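PDB 1VMJ: uncharacterized protein from Thermotoga maritima, which is of unknown function, belongs to the YjbQ (UPF0047) family and has been proposed to be a thiamin phosphate synthase. Local coordinates for residues A[35-40]-A[49-54]. Numbering follows the deposited sequence.
Sequences PLLEEC and GLLLCN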
loop_
_atom_site.group_PDB
_atom_site.type_symbol
_atom_site.label_atom_id
_atom_site.label_comp_id
_atom_site.label_asym_id
_atom_site.label_seq_id
_atom_site.Cartn_x
_atom_site.Cartn_y
_atom_site.Cartn_z
ATOM N N PRO A 35 15.101 -11.942 7.283
ATOM C CA PRO A 35 15.388 -13.041 8.210
ATOM C C PRO A 35 14.663 -12.964 9.555
ATOM O O PRO A 35 14.385 -13.995 10.174
ATOM C CB PRO A 35 16.896 -12.965 8.394
ATOM C CG PRO A 35 17.392 -12.195 7.208
ATOM C CD PRO A 35 16.316 -11.218 6.904
ATOM N N LEU A 36 14.365 -11.756 10.012
ATOM C CA LEU A 36 13.629 -11.578 11.259
ATOM C C LEU A 36 12.195 -12.075 11.084
ATOM O O LEU A 36 11.681 -12.823 11.920
ATOM C CB LEU A 36 13.664 -10.108 11.686
ATOM C CG LEU A 36 15.063 -9.508 11.898
ATOM C CD1 LEU A 36 14.912 -8.044 12.242
ATOM C CD2 LEU A 36 15.847 -10.220 12.933
ATOM N N LEU A 37 11.556 -11.676 9.986
ATOM C CA LEU A 37 10.218 -12.151 9.650
ATOM C C LEU A 37 10.150 -13.681 9.496
ATOM O O LEU A 37 9.213 -14.328 9.957
ATOM C CB LEU A 37 9.679 -11.425 8.411
ATOM C CG LEU A 37 8.940 -10.121 8.704
ATOM C CD1 LEU A 37 9.775 -9.108 9.381
ATOM C CD2 LEU A 37 8.419 -9.579 7.379
ATOM N N GLU A 38 11.176 -14.263 8.894
ATOM C CA GLU A 38 11.254 -15.716 8.777
ATOM C C GLU A 38 11.209 -16.375 10.165
ATOM O O GLU A 38 10.519 -17.388 10.359
ATOM C CB GLU A 38 12.536 -16.101 8.038
ATOM C CG GLU A 38 12.467 -15.754 6.558
ATOM C CD GLU A 38 13.758 -16.030 5.798
ATOM O OE1 GLU A 38 14.857 -15.921 6.379
ATOM O OE2 GLU A 38 13.657 -16.329 4.594
ATOM N N GLU A 39 11.927 -15.785 11.122
ATOM C CA GLU A 39 11.943 -16.333 12.482
ATOM C C GLU A 39 10.584 -16.127 13.193
ATOM O O GLU A 39 10.125 -16.996 13.906
ATOM C CB GLU A 39 13.090 -15.727 13.294
ATOM C CG GLU A 39 13.180 -16.198 14.718
ATOM C CD GLU A 39 13.511 -17.658 14.859
ATOM O OE1 GLU A 39 13.779 -18.355 13.851
ATOM O OE2 GLU A 39 13.498 -18.109 16.014
ATOM N N CYS A 40 9.927 -14.993 12.962
ATOM C CA CYS A 40 8.544 -14.794 13.444
ATOM C C CYS A 40 7.621 -15.873 12.932
ATOM O O CYS A 40 6.847 -16.480 13.687
ATOM C CB CYS A 40 7.984 -13.445 13.007
ATOM S SG CYS A 40 8.775 -11.986 13.744
ATOM N N GLY A 49 -1.805 -18.663 6.513
ATOM C CA GLY A 49 -2.298 -17.433 7.087
ATOM C C GLY A 49 -1.854 -16.205 6.332
ATOM O O GLY A 49 -1.445 -16.294 5.182
ATOM N N LEU A 50 -1.967 -15.056 6.992
ATOM C CA LEU A 50 -1.511 -13.778 6.473
ATOM C C LEU A 50 -0.656 -13.128 7.532
ATOM O O LEU A 50 -1.014 -13.144 8.713
ATOM C CB LEU A 50 -2.666 -12.846 6.138
ATOM C CG LEU A 50 -3.604 -13.237 5.001
ATOM C CD1 LEU A 50 -4.730 -12.226 4.872
ATOM C CD2 LEU A 50 -2.849 -13.312 3.707
ATOM N N LEU A 51 0.443 -12.532 7.087
ATOM C CA LEU A 51 1.355 -11.770 7.913
ATOM C C LEU A 51 1.277 -10.303 7.496
ATOM O O LEU A 51 1.390 -9.964 6.330
ATOM C CB LEU A 51 2.783 -12.278 7.752
ATOM C CG LEU A 51 3.907 -11.514 8.455
ATOM C CD1 LEU A 51 5.061 -12.465 8.734
ATOM C CD2 LEU A 51 4.407 -10.317 7.678
ATOM N N LEU A 52 1.085 -9.434 8.472
ATOM C CA LEU A 52 1.210 -8.000 8.318
ATOM C C LEU A 52 2.508 -7.576 8.971
ATOM O O LEU A 52 2.806 -7.961 10.077
ATOM C CB LEU A 52 0.052 -7.337 9.049
ATOM C CG LEU A 52 0.117 -5.826 9.271
ATOM C CD1 LEU A 52 0.000 -5.079 7.978
ATOM C CD2 LEU A 52 -0.916 -5.329 10.234
ATOM N N CYS A 53 3.241 -6.729 8.267
ATOM C CA CYS A 53 4.381 -6.089 8.838
ATOM C C CYS A 53 4.332 -4.612 8.483
ATOM O O CYS A 53 4.372 -4.250 7.293
ATOM C CB CYS A 53 5.655 -6.725 8.300
ATOM S SG CYS A 53 7.149 -6.017 9.019
ATOM N N ASN A 54 4.279 -3.766 9.511
ATOM C CA ASN A 54 4.124 -2.340 9.301
ATOM C C ASN A 54 5.019 -1.508 10.186
ATOM O O ASN A 54 5.349 -1.895 11.288
ATOM C CB ASN A 54 2.663 -1.909 9.431
ATOM C CG ASN A 54 2.140 -1.968 10.865
ATOM O OD1 ASN A 54 1.541 -2.970 11.267
ATOM N ND2 ASN A 54 2.329 -0.882 11.644
#
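Leu37 reaches from helix 34-44 to the strand and touches both Leu51 and Cys53. The contact is apolar, and no hydrogen bond crosses it. Leu37 CD2 meets both strand residues; Leu37 CD1 adds a second contact to the sulfur. Leu37 CD2 meets the tip of Leu51, 4.1 Å from Leu51 CD2, and the two leucine side chains cross at about a right angle. Leu37 CD2 also lies 4.1 Å from Cys53 CB. Cys53 SG lies 4.1 Å from Leu37 CD1 and equally far from Leu37 CD2, so the sulfur rests against both methyls. Cys53 CB points toward the helix; with SG anti to the backbone N (chi1 -178°), the sulfur sits beside the carbonyl carbon. All three residues are buried. The contact is small, with 139 Å² covered in all, and the separations are those of ordinary van der Waals packing.

Leu51 and Cys53 alternate with Leu52, whose side chain leaves from the other face of the strand and packs on Ile116 of the third subunit. Strand 49-55 runs between strands 142-150 and 113-119 of the antiparallel sheet. Helix 34-44 covers the face bearing Leu51 and Cys53, where Leu37 also packs on Val146 of strand 142-150 and Leu20 of strand 14-22.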